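Side-chain contacts in HD-GYP domain-containing protein (Bdellovibrio bacteriovorus, PDB 3TM8), which binds two iron(III) ions in its HD domain and belongs to the HD-GYP class of cyclic-di-GMP phosphodiesterases: residues 144-147 with 152-155; 106-111 with 148-153; 205-210 with 230-235. All coordinates share one frame; numbering follows the deposited sequence.

Contact 1 (144-147 with 152-155)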
ATOM      1  N   VAL A 144       5.059   9.968   5.704  1.00  6.35           N
ATOM      2  CA  VAL A 144       4.792  11.330   5.237  1.00  6.98           C
ATOM      3  C   VAL A 144       6.093  12.137   5.271  1.00  6.34           C
ATOM      4  O   VAL A 144       6.442  12.831   4.309  1.00  7.07           O
ATOM      5  CB  VAL A 144       3.716  12.057   6.083  1.00  7.85           C
ATOM      6  CG1 VAL A 144       3.632  13.547   5.704  1.00  9.16           C
ATOM      7  CG2 VAL A 144       2.363  11.386   5.917  1.00  8.51           C
ATOM      8  N   ASN A 145       6.823  12.043   6.378  1.00  7.19           N
ATOM      9  CA  ASN A 145       8.057  12.802   6.499  1.00  7.64           C
ATOM     10  C   ASN A 145       9.101  12.389   5.472  1.00  6.93           C
ATOM     11  O   ASN A 145       9.804  13.237   4.925  1.00  9.09           O
ATOM     12  CB  ASN A 145       8.620  12.730   7.916  1.00  7.90           C
ATOM     13  CG  ASN A 145       9.857  13.576   8.075  1.00  9.65           C
ATOM     14  OD1 ASN A 145       9.816  14.786   7.859  1.00 11.05           O
ATOM     15  ND2 ASN A 145      10.966  12.949   8.449  1.00 10.82           N
ATOM     16  N   PHE A 146       9.203  11.089   5.209  1.00  7.52           N
ATOM     17  CA  PHE A 146      10.131  10.592   4.203  1.00  6.80           C
ATOM     18  C   PHE A 146       9.811  11.167   2.821  1.00  7.15           C
ATOM     19  O   PHE A 146      10.698  11.666   2.121  1.00  8.03           O
ATOM     20  CB  PHE A 146      10.086   9.062   4.185  1.00  6.99           C
ATOM     21  CG  PHE A 146      10.865   8.422   3.052  1.00  7.16           C
ATOM     22  CD1 PHE A 146      12.251   8.513   2.993  1.00  8.24           C
ATOM     23  CD2 PHE A 146      10.206   7.709   2.055  1.00  8.01           C
ATOM     24  CE1 PHE A 146      12.966   7.916   1.956  1.00  9.04           C
ATOM     25  CE2 PHE A 146      10.911   7.111   1.020  1.00  7.89           C
ATOM     26  CZ  PHE A 146      12.295   7.211   0.971  1.00  8.88           C
ATOM     27  N   ILE A 147       8.543  11.095   2.427  1.00  7.57           N
ATOM     28  CA  ILE A 147       8.132  11.594   1.122  1.00  8.22           C
ATOM     29  C   ILE A 147       8.306  13.119   1.026  1.00  8.37           C
ATOM     30  O   ILE A 147       8.741  13.642  -0.005  1.00 10.00           O
ATOM     31  CB  ILE A 147       6.676  11.205   0.809  1.00  8.05           C
ATOM     32  CG1 ILE A 147       6.522   9.675   0.738  1.00  8.26           C
ATOM     33  CG2 ILE A 147       6.204  11.880  -0.484  1.00  9.85           C
ATOM     34  CD1 ILE A 147       7.299   9.012  -0.381  1.00  8.97           C
ATOM     35  N   GLN A 152      13.404  13.007  -4.232  1.00 13.29           N
ATOM     36  CA  GLN A 152      13.202  11.876  -5.133  1.00 12.60           C
ATOM     37  C   GLN A 152      12.515  10.672  -4.505  1.00 10.87           C
ATOM     38  O   GLN A 152      12.398   9.637  -5.153  1.00 11.35           O
ATOM     39  CB  GLN A 152      14.529  11.437  -5.748  1.00 17.40           C
ATOM     40  CG  GLN A 152      15.170  12.502  -6.628  1.00 21.54           C
ATOM     41  CD  GLN A 152      14.208  13.067  -7.662  1.00 26.51           C
ATOM     42  OE1 GLN A 152      14.190  14.273  -7.916  1.00 29.60           O
ATOM     43  NE2 GLN A 152      13.408  12.196  -8.268  1.00 27.89           N
ATOM     44  N   ALA A 153      12.058  10.791  -3.263  1.00  9.19           N
ATOM     45  CA  ALA A 153      11.416   9.657  -2.603  1.00  9.15           C
ATOM     46  C   ALA A 153      10.169   9.165  -3.338  1.00  9.16           C
ATOM     47  O   ALA A 153      10.026   7.968  -3.569  1.00  8.90           O
ATOM     48  CB  ALA A 153      11.090   9.978  -1.154  1.00  9.19           C
ATOM     49  N   LEU A 154       9.267  10.071  -3.706  1.00  9.16           N
ATOM     50  CA  LEU A 154       8.050   9.638  -4.389  1.00 10.29           C
ATOM     51  C   LEU A 154       8.395   8.918  -5.686  1.00  9.58           C
ATOM     52  O   LEU A 154       7.837   7.858  -5.980  1.00  9.12           O
ATOM     53  CB  LEU A 154       7.084  10.800  -4.655  1.00 11.92           C
ATOM     54  CG  LEU A 154       5.799  10.347  -5.364  1.00 12.52           C
ATOM     55  CD1 LEU A 154       4.600  11.130  -4.875  1.00 12.90           C
ATOM     56  CD2 LEU A 154       5.925  10.414  -6.891  1.00 13.84           C
ATOM     57  N   SER A 155       9.324   9.471  -6.458  1.00  9.79           N
ATOM     58  CA  SER A 155       9.699   8.844  -7.721  0.50 10.49           C
ATOM     59  C   SER A 155      10.304   7.456  -7.492  1.00  9.55           C
ATOM     60  O   SER A 155      10.001   6.509  -8.231  1.00 10.50           O
ATOM     61  CB  SER A 155      10.657   9.737  -8.516  0.50 12.63           C
ATOM     62  OG  SER A 155      11.836  10.005  -7.783  0.50 14.78           O
TER
HETATM   63  O   HOH W   1       9.221  12.871  -2.678  1.00 11.36           O

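Contact 2 (106-111 with 148-153)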
ATOM      1  N   GLN A 106      16.860   4.912  -3.966  1.00 10.53           N
ATOM      2  CA  GLN A 106      16.085   3.746  -4.385  1.00 10.15           C
ATOM      3  C   GLN A 106      16.130   2.643  -3.333  1.00 10.13           C
ATOM      4  O   GLN A 106      15.125   1.970  -3.081  1.00 10.27           O
ATOM      5  CB  GLN A 106      16.535   3.190  -5.741  1.00 10.27           C
ATOM      6  CG  GLN A 106      15.592   2.105  -6.268  1.00 10.96           C
ATOM      7  CD  GLN A 106      14.213   2.666  -6.553  1.00 10.48           C
ATOM      8  OE1 GLN A 106      14.067   3.551  -7.393  1.00 12.63           O
ATOM      9  NE2 GLN A 106      13.205   2.193  -5.823  1.00 10.05           N
ATOM     10  N   THR A 107      17.293   2.457  -2.718  1.00  9.58           N
ATOM     11  CA  THR A 107      17.422   1.445  -1.688  1.00  9.88           C
ATOM     12  C   THR A 107      16.621   1.828  -0.449  1.00  9.04           C
ATOM     13  O   THR A 107      15.948   0.993   0.148  1.00  8.01           O
ATOM     14  CB  THR A 107      18.899   1.173  -1.357  1.00 12.42           C
ATOM     15  OG1 THR A 107      19.560   0.751  -2.555  1.00 16.52           O
ATOM     16  CG2 THR A 107      19.027   0.084  -0.311  1.00 14.40           C
ATOM     17  N   ARG A 108      16.678   3.102  -0.072  1.00  8.50           N
ATOM     18  CA  ARG A 108      15.868   3.582   1.043  1.00  8.14           C
ATOM     19  C   ARG A 108      14.377   3.366   0.759  1.00  6.50           C
ATOM     20  O   ARG A 108      13.638   2.880   1.618  1.00  6.74           O
ATOM     21  CB  ARG A 108      16.142   5.061   1.304  1.00  8.20           C
ATOM     22  CG  ARG A 108      17.594   5.362   1.666  1.00  8.98           C
ATOM     23  CD  ARG A 108      17.809   6.840   1.965  1.00 10.02           C
ATOM     24  NE  ARG A 108      16.934   7.262   3.045  1.00  8.57           N
ATOM     25  CZ  ARG A 108      16.549   8.517   3.260  1.00  8.52           C
ATOM     26  NH1 ARG A 108      16.983   9.497   2.479  1.00 11.10           N
ATOM     27  NH2 ARG A 108      15.723   8.783   4.264  1.00  9.36           N
ATOM     28  N   ALA A 109      13.944   3.721  -0.450  1.00  7.06           N
ATOM     29  CA  ALA A 109      12.555   3.547  -0.860  1.00  7.11           C
ATOM     30  C   ALA A 109      12.158   2.074  -0.896  1.00  6.58           C
ATOM     31  O   ALA A 109      11.061   1.726  -0.474  1.00  6.52           O
ATOM     32  CB  ALA A 109      12.316   4.197  -2.201  1.00  8.40           C
ATOM     33  N   ASP A 110      13.040   1.210  -1.395  1.00  6.78           N
ATOM     34  CA  ASP A 110      12.762  -0.235  -1.404  1.00  7.57           C
ATOM     35  C   ASP A 110      12.435  -0.706   0.010  1.00  5.89           C
ATOM     36  O   ASP A 110      11.457  -1.417   0.241  1.00  6.16           O
ATOM     37  CB  ASP A 110      13.962  -1.041  -1.908  1.00  9.65           C
ATOM     38  CG  ASP A 110      14.143  -0.993  -3.421  1.00 11.50           C
ATOM     39  OD1 ASP A 110      13.311  -0.388  -4.134  1.00 11.99           O
ATOM     40  OD2 ASP A 110      15.136  -1.594  -3.898  1.00 12.08           O
ATOM     41  N   ILE A 111      13.268  -0.316   0.968  1.00  5.88           N
ATOM     42  CA  ILE A 111      13.054  -0.742   2.338  1.00  5.26           C
ATOM     43  C   ILE A 111      11.771  -0.151   2.911  1.00  5.29           C
ATOM     44  O   ILE A 111      10.957  -0.854   3.497  1.00  5.60           O
ATOM     45  CB  ILE A 111      14.258  -0.381   3.232  1.00  5.77           C
ATOM     46  CG1 ILE A 111      15.494  -1.187   2.808  1.00  7.22           C
ATOM     47  CG2 ILE A 111      13.918  -0.611   4.698  1.00  6.75           C
ATOM     48  CD1 ILE A 111      16.791  -0.641   3.367  1.00  7.46           C
ATOM     49  N   MET A 148       8.000  13.835   2.107  1.00  8.13           N
ATOM     50  CA  MET A 148       8.052  15.301   2.103  0.50 10.06           C
ATOM     51  C   MET A 148       9.475  15.842   2.162  1.00 11.03           C
ATOM     52  O   MET A 148       9.750  16.936   1.675  1.00 14.39           O
ATOM     53  CB  MET A 148       7.259  15.888   3.280  0.50 12.55           C
ATOM     54  CG  MET A 148       5.745  15.811   3.162  0.50 15.02           C
ATOM     55  SD  MET A 148       4.930  16.731   4.490  0.50 17.74           S
ATOM     56  CE  MET A 148       5.116  18.419   3.910  0.50 18.42           C
ATOM     57  N   SER A 149      10.380  15.084   2.775  1.00  9.05           N
ATOM     58  CA  SER A 149      11.728  15.593   3.055  1.00 10.71           C
ATOM     59  C   SER A 149      12.794  15.158   2.057  1.00 11.84           C
ATOM     60  O   SER A 149      13.940  15.603   2.137  1.00 15.20           O
ATOM     61  CB  SER A 149      12.176  15.184   4.463  1.00 10.47           C
ATOM     62  OG  SER A 149      11.265  15.624   5.451  1.00 11.11           O
ATOM     63  N   ASN A 150      12.429  14.278   1.132  1.00 10.80           N
ATOM     64  CA  ASN A 150      13.371  13.768   0.147  1.00 10.81           C
ATOM     65  C   ASN A 150      12.801  13.950  -1.243  1.00 11.89           C
ATOM     66  O   ASN A 150      11.816  13.312  -1.593  1.00 12.70           O
ATOM     67  CB  ASN A 150      13.651  12.286   0.393  1.00 10.19           C
ATOM     68  CG  ASN A 150      14.373  12.044   1.694  1.00  9.03           C
ATOM     69  OD1 ASN A 150      15.609  12.104   1.754  1.00 11.28           O
ATOM     70  ND2 ASN A 150      13.612  11.778   2.755  1.00  9.40           N
ATOM     71  N   ALA A 151      13.422  14.830  -2.023  1.00 13.67           N
ATOM     72  CA  ALA A 151      12.912  15.213  -3.334  1.00 14.42           C
ATOM     73  C   ALA A 151      12.556  14.028  -4.226  1.00 14.39           C
ATOM     74  O   ALA A 151      11.530  14.041  -4.900  1.00 15.77           O
ATOM     75  CB  ALA A 151      13.907  16.120  -4.038  1.00 17.36           C
ATOM     76  N   GLN A 152      13.404  13.007  -4.232  1.00 13.29           N
ATOM     77  CA  GLN A 152      13.202  11.876  -5.133  1.00 12.60           C
ATOM     78  C   GLN A 152      12.515  10.672  -4.505  1.00 10.87           C
ATOM     79  O   GLN A 152      12.398   9.637  -5.153  1.00 11.35           O
ATOM     80  CB  GLN A 152      14.529  11.437  -5.748  1.00 17.40           C
ATOM     81  CG  GLN A 152      15.170  12.502  -6.628  1.00 21.54           C
ATOM     82  CD  GLN A 152      14.208  13.067  -7.662  1.00 26.51           C
ATOM     83  OE1 GLN A 152      14.190  14.273  -7.916  1.00 29.60           O
ATOM     84  NE2 GLN A 152      13.408  12.196  -8.268  1.00 27.89           N
ATOM     85  N   ALA A 153      12.058  10.791  -3.263  1.00  9.19           N
ATOM     86  CA  ALA A 153      11.416   9.657  -2.603  1.00  9.15           C
ATOM     87  C   ALA A 153      10.169   9.165  -3.338  1.00  9.16           C
ATOM     88  O   ALA A 153      10.026   7.968  -3.569  1.00  8.90           O
ATOM     89  CB  ALA A 153      11.090   9.978  -1.154  1.00  9.19           C
TER

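Contact 3 (205-210 with 230-235). With FE (Fe (III) ion), chain E; PO4 (phosphate ion), chain C.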
ATOM      1  N   TYR A 205      -8.905  -2.925   2.810  1.00  6.05           N
ATOM      2  CA  TYR A 205      -9.088  -3.997   3.779  1.00  7.07           C
ATOM      3  C   TYR A 205     -10.243  -4.939   3.400  1.00  6.51           C
ATOM      4  O   TYR A 205     -10.173  -6.152   3.625  1.00  7.40           O
ATOM      5  CB  TYR A 205      -9.315  -3.402   5.168  1.00  7.16           C
ATOM      6  CG  TYR A 205      -9.622  -4.429   6.229  1.00  8.02           C
ATOM      7  CD1 TYR A 205      -8.818  -5.555   6.399  1.00  7.80           C
ATOM      8  CD2 TYR A 205     -10.725  -4.277   7.055  1.00 11.38           C
ATOM      9  CE1 TYR A 205      -9.108  -6.495   7.385  1.00  8.89           C
ATOM     10  CE2 TYR A 205     -11.026  -5.206   8.021  1.00 12.45           C
ATOM     11  CZ  TYR A 205     -10.219  -6.312   8.185  1.00 10.21           C
ATOM     12  OH  TYR A 205     -10.546  -7.217   9.161  1.00 12.14           O
ATOM     13  N   GLY A 206     -11.301  -4.389   2.807  1.00  7.32           N
ATOM     14  CA  GLY A 206     -12.439  -5.198   2.407  1.00  7.25           C
ATOM     15  C   GLY A 206     -12.122  -6.293   1.403  1.00  7.28           C
ATOM     16  O   GLY A 206     -12.893  -7.255   1.275  1.00  8.70           O
ATOM     17  N   HIS A 207     -11.017  -6.148   0.675  1.00  6.06           N
ATOM     18  CA  HIS A 207     -10.609  -7.169  -0.294  1.00  6.15           C
ATOM     19  C   HIS A 207      -9.755  -8.273   0.332  1.00  6.85           C
ATOM     20  O   HIS A 207      -9.400  -9.220  -0.355  1.00  8.12           O
ATOM     21  CB  HIS A 207      -9.779  -6.578  -1.446  1.00  7.12           C
ATOM     22  CG  HIS A 207     -10.533  -5.704  -2.402  1.00  6.65           C
ATOM     23  ND1 HIS A 207     -11.725  -6.072  -2.993  1.00  6.38           N
ATOM     24  CD2 HIS A 207     -10.202  -4.506  -2.941  1.00  6.75           C
ATOM     25  CE1 HIS A 207     -12.116  -5.116  -3.818  1.00  7.36           C
ATOM     26  NE2 HIS A 207     -11.206  -4.158  -3.812  1.00  7.52           N
ATOM     27  N   HIS A 208      -9.370  -8.130   1.598  1.00  7.21           N
ATOM     28  CA  HIS A 208      -8.447  -9.090   2.200  1.00  7.92           C
ATOM     29  C   HIS A 208      -9.069 -10.479   2.186  1.00  9.49           C
ATOM     30  O   HIS A 208     -10.178 -10.670   2.681  1.00  9.77           O
ATOM     31  CB  HIS A 208      -8.100  -8.653   3.617  1.00  8.40           C
ATOM     32  CG  HIS A 208      -7.132  -9.547   4.318  1.00  9.28           C
ATOM     33  ND1 HIS A 208      -5.817  -9.686   3.927  1.00  9.94           N
ATOM     34  CD2 HIS A 208      -7.281 -10.312   5.420  1.00  9.17           C
ATOM     35  CE1 HIS A 208      -5.203 -10.517   4.751  1.00  9.96           C
ATOM     36  NE2 HIS A 208      -6.068 -10.906   5.670  1.00 10.40           N
ATOM     37  N   HIS A 209      -8.337 -11.438   1.613  1.00  9.27           N
ATOM     38  CA  HIS A 209      -8.794 -12.822   1.431  1.00 11.59           C
ATOM     39  C   HIS A 209     -10.103 -12.964   0.663  1.00 13.03           C
ATOM     40  O   HIS A 209     -10.860 -13.913   0.869  1.00 16.78           O
ATOM     41  CB  HIS A 209      -8.794 -13.583   2.757  1.00 12.53           C
ATOM     42  CG  HIS A 209      -7.433 -14.060   3.153  1.00 11.92           C
ATOM     43  ND1 HIS A 209      -7.215 -15.260   3.789  1.00 12.66           N
ATOM     44  CD2 HIS A 209      -6.210 -13.509   2.961  1.00 13.77           C
ATOM     45  CE1 HIS A 209      -5.921 -15.418   4.000  1.00 14.24           C
ATOM     46  NE2 HIS A 209      -5.288 -14.370   3.505  1.00 15.41           N
ATOM     47  N   SER A 210     -10.344 -12.027  -0.250  1.00 12.31           N
ATOM     48  CA  SER A 210     -11.455 -12.127  -1.182  1.00 12.38           C
ATOM     49  C   SER A 210     -11.079 -13.039  -2.352  1.00 11.92           C
ATOM     50  O   SER A 210      -9.918 -13.078  -2.758  1.00 13.26           O
ATOM     51  CB  SER A 210     -11.799 -10.736  -1.711  1.00 12.81           C
ATOM     52  OG  SER A 210     -12.695 -10.832  -2.800  1.00 13.06           O
ATOM     53  N   LYS A 230     -18.359  -4.496  -5.435  1.00  9.27           N
ATOM     54  CA  LYS A 230     -19.089  -3.372  -4.849  1.00 10.40           C
ATOM     55  C   LYS A 230     -19.249  -3.467  -3.332  1.00 10.24           C
ATOM     56  O   LYS A 230     -19.457  -2.454  -2.667  1.00 11.28           O
ATOM     57  CB  LYS A 230     -20.457  -3.190  -5.512  1.00 11.84           C
ATOM     58  CG  LYS A 230     -20.372  -2.617  -6.918  1.00 13.41           C
ATOM     59  CD  LYS A 230     -21.749  -2.461  -7.546  1.00 16.46           C
ATOM     60  CE  LYS A 230     -21.642  -1.940  -8.971  1.00 18.35           C
ATOM     61  NZ  LYS A 230     -22.960  -1.940  -9.659  1.00 21.65           N
ATOM     62  N   LYS A 231     -19.173  -4.679  -2.791  1.00 10.19           N
ATOM     63  CA  LYS A 231     -19.326  -4.875  -1.349  1.00 11.57           C
ATOM     64  C   LYS A 231     -18.109  -4.461  -0.512  1.00  9.28           C
ATOM     65  O   LYS A 231     -18.232  -4.250   0.697  1.00 10.92           O
ATOM     66  CB  LYS A 231     -19.658  -6.337  -1.047  1.00 14.79           C
ATOM     67  CG  LYS A 231     -20.977  -6.816  -1.646  1.00 19.37           C
ATOM     68  CD  LYS A 231     -21.209  -8.295  -1.355  1.00 23.46           C
ATOM     69  CE  LYS A 231     -22.647  -8.721  -1.639  1.00 26.04           C
ATOM     70  NZ  LYS A 231     -23.043  -8.549  -3.066  1.00 27.42           N
ATOM     71  N   HIS A 232     -16.933  -4.365  -1.124  1.00  8.47           N
ATOM     72  CA  HIS A 232     -15.715  -4.276  -0.308  1.00  8.16           C
ATOM     73  C   HIS A 232     -15.584  -3.053   0.628  1.00  8.77           C
ATOM     74  O   HIS A 232     -15.123  -3.201   1.761  1.00  9.07           O
ATOM     75  CB  HIS A 232     -14.433  -4.542  -1.124  1.00  8.06           C
ATOM     76  CG  HIS A 232     -13.916  -3.358  -1.878  1.00  7.07           C
ATOM     77  ND1 HIS A 232     -14.368  -3.025  -3.137  1.00  6.51           N
ATOM     78  CD2 HIS A 232     -12.943  -2.465  -1.579  1.00  6.46           C
ATOM     79  CE1 HIS A 232     -13.715  -1.958  -3.567  1.00  5.42           C
ATOM     80  NE2 HIS A 232     -12.851  -1.593  -2.637  1.00  5.32           N
ATOM     81  N   PRO A 233     -15.977  -1.849   0.176  1.00  7.80           N
ATOM     82  CA  PRO A 233     -15.830  -0.735   1.124  1.00  8.84           C
ATOM     83  C   PRO A 233     -16.816  -0.867   2.279  1.00 10.24           C
ATOM     84  O   PRO A 233     -16.493  -0.537   3.417  1.00 11.20           O
ATOM     85  CB  PRO A 233     -16.170   0.509   0.296  1.00  9.96           C
ATOM     86  CG  PRO A 233     -16.333   0.055  -1.108  1.00 11.01           C
ATOM     87  CD  PRO A 233     -16.487  -1.427  -1.139  1.00  8.71           C
ATOM     88  N   ILE A 234     -18.014  -1.350   1.974  1.00 11.32           N
ATOM     89  CA  ILE A 234     -19.058  -1.512   2.976  1.00 14.41           C
ATOM     90  C   ILE A 234     -18.648  -2.548   4.014  1.00 13.66           C
ATOM     91  O   ILE A 234     -18.714  -2.295   5.219  1.00 13.91           O
ATOM     92  CB  ILE A 234     -20.395  -1.924   2.320  1.00 18.34           C
ATOM     93  CG1 ILE A 234     -20.858  -0.829   1.354  1.00 21.04           C
ATOM     94  CG2 ILE A 234     -21.452  -2.199   3.384  1.00 19.96           C
ATOM     95  CD1 ILE A 234     -22.060  -1.209   0.508  1.00 22.87           C
ATOM     96  N   GLU A 235     -18.208  -3.710   3.539  1.00 14.20           N
ATOM     97  CA  GLU A 235     -17.772  -4.779   4.427  1.00 15.07           C
ATOM     98  C   GLU A 235     -16.522  -4.394   5.206  1.00 13.20           C
ATOM     99  O   GLU A 235     -16.424  -4.655   6.406  1.00 15.23           O
ATOM    100  CB  GLU A 235     -17.540  -6.072   3.647  1.00 18.19           C
ATOM    101  CG  GLU A 235     -18.826  -6.730   3.184  1.00 20.96           C
ATOM    102  CD  GLU A 235     -18.600  -8.116   2.621  1.00 24.18           C
ATOM    103  OE1 GLU A 235     -17.425  -8.502   2.447  1.00 24.96           O
ATOM    104  OE2 GLU A 235     -19.597  -8.816   2.354  1.00 25.91           O
TER
HETATM  105 FE    FE E 903     -11.238  -0.217  -3.157  1.00  5.65          FE
HETATM  106  P   PO4 C 901     -10.070  -1.169  -6.000  1.00  7.47           P
HETATM  107  O1  PO4 C 901     -10.168  -2.287  -7.007  1.00 11.70           O
HETATM  108  O2  PO4 C 901      -8.643  -0.737  -5.762  1.00  7.43           O
HETATM  109  O3  PO4 C 901     -10.762   0.104  -6.541  1.00 10.37           O
HETATM  110  O4  PO4 C 901     -10.809  -1.550  -4.735  1.00  5.47           O
HETATM  111  O   HOH W   2     -12.095  -1.787   1.928  1.00  8.51           O
HETATM  112  O   HOH W   3     -15.731  -7.371   0.722  1.00 22.70           O
HETATM  113  O   HOH W   4      -9.841   0.971  -3.745  1.00  5.37           O

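Contact 1 (144-147 with 152-155)
Ile147 and Ala153 bring the two backbones closest, their CA atoms 5.3 Å apart, where helix 130-149 ends and helix 153-158 begins after a short turn. Ala153 aims its methyl at the preceding helix. Phe146 receives it over one ring face, near the rim: Ala153 CB lies 3.6 Å from Phe146 CE2 and about as close to CZ. This is a CH-pi contact, with Ala153 CB 3.9 Å from the ring centroid and 23° off the ring normal. The ring reaches this place because Phe146 CG is anti to the backbone N (chi1 172°). Ile147 comes in beside it with CD1, which lies 4.0 Å from Ala153 CB. Its other branch, CG2, is 4.4 Å from Leu154 CB. Water 1 spans the two helix ends: it accepts from Leu154 N at 3.0 Å and lies 2.8 Å from Ile147 O. Beyond the contact, Phe146 rests on helix 105-125, while Ile147 and Leu154 lean on helix 167-185. The direct contact is thus apolar, and the water gives Leu154 N, an amide in the first turn of its helix, a partner that the turn does not supply.

Contact 2 (106-111 with 148-153)
Arg108 of helix 105-125 meets Asn150, the first residue after helix 130-149, and this pair carries the contact. Ahead of it in the segment, Gln106 turns its amide to its own helix and on toward helix 153-158. Gln106 NE2 donates to Asp110 OD1 one turn later at 3.1 Å, from above the carboxylate plane. The same amide also bonds Ala156 and Asn159. Arg108 then points across to the second segment. Its chain is bent at chi3 (58°), and the guanidinium meets the amide of Asn150 nearly at right angles. Arg108 NH1 donates to Asn150 OD1 at 3.0 Å. The bond is bent, with 143° at the hydrogen, and the donor stands 54° out of the carbonyl plane, off the lone pairs. Other partners hold the rest of the group: NE bonds Ala96 O, its strongest polar partner, and NH2 forms a salt bridge with Asp99. Asn150 ND2 donates to the same Asp99 and also to Phe146 O in the last turn of its own helix. Arg108, Asn150 and Asp99 therefore form a closed polar triangle, and the carboxylate probably stabilises the arginine's charge. Next, Ala109 packs on Ala156 and Val157 of helix 153-158. In this all-helical part of the fold, an arginine in the first turn of helix 105-125 and a residue just past the C-terminal end of helix 130-149 share an aspartate that follows helix 82-97, beside the short turn that leads into helix 153-158.

Contact 3 (205-210 with 230-235)
The imidazoles of His207 and His232 stack face to face, with centroids 3.6 Å apart and planes 23° from parallel. His207 NE2 sits over the centre of the His232 ring, while His232 CG lies over the rim of the His207 ring. The opposite face of His232 carries Pro233 CD. At the edge of His207, in its plane, is the phosphate: His207 NE2 donates to PO4 O4 at 2.8 Å, with 154° at the hydrogen. His232 NE2 binds the iron at 2.2 Å. Its ND1 bonds Trp229 O, which fixes the rotation of the ring. This is the binuclear centre of the HD domain: Asp204, His257 and Glu258 complete the protein ligands of this iron, and Asp204 also binds the second one. PO4 O4 is itself an iron ligand, 2.1 Å from the iron, so one oxygen joins the metal to His207. The phosphate probably comes from the crystallisation liquor; Trp229, Asn285 and Arg289 also hydrogen-bond it, consistent with a place for a substrate phosphate. Beside the stack the backbones nearly touch. Gly206 has no side chain, and its CA makes a CA-H...O contact of 3.4 Å with His232 O. Water 2 accepts from Gly206 N and donates weakly to His232 O. Water 3 donates to Gly206 O and, at 2.7 Å, to Glu235 OE1.

From the N terminus, contact 2 opens first, on helix 105-125, and closes a long, largely helical loop at the end of helix 130-149. Contact 1 opens inside that loop, at 144-147, and closes at 152-155, two residues past the end of contact 2. The two loops therefore overlap rather than nest, sharing Gln152 and Ala153. They also touch: Phe146 CE1 packs 3.7 Å from Arg108 NH2. Together they set helices 105-125, 130-149 and 153-158 against one another. Contact 3 follows in series and ties the loop after helix 190-202 to helix 223-240 at the iron site. Its centre lies about 29 Å from that of contact 1, across the chain's centre.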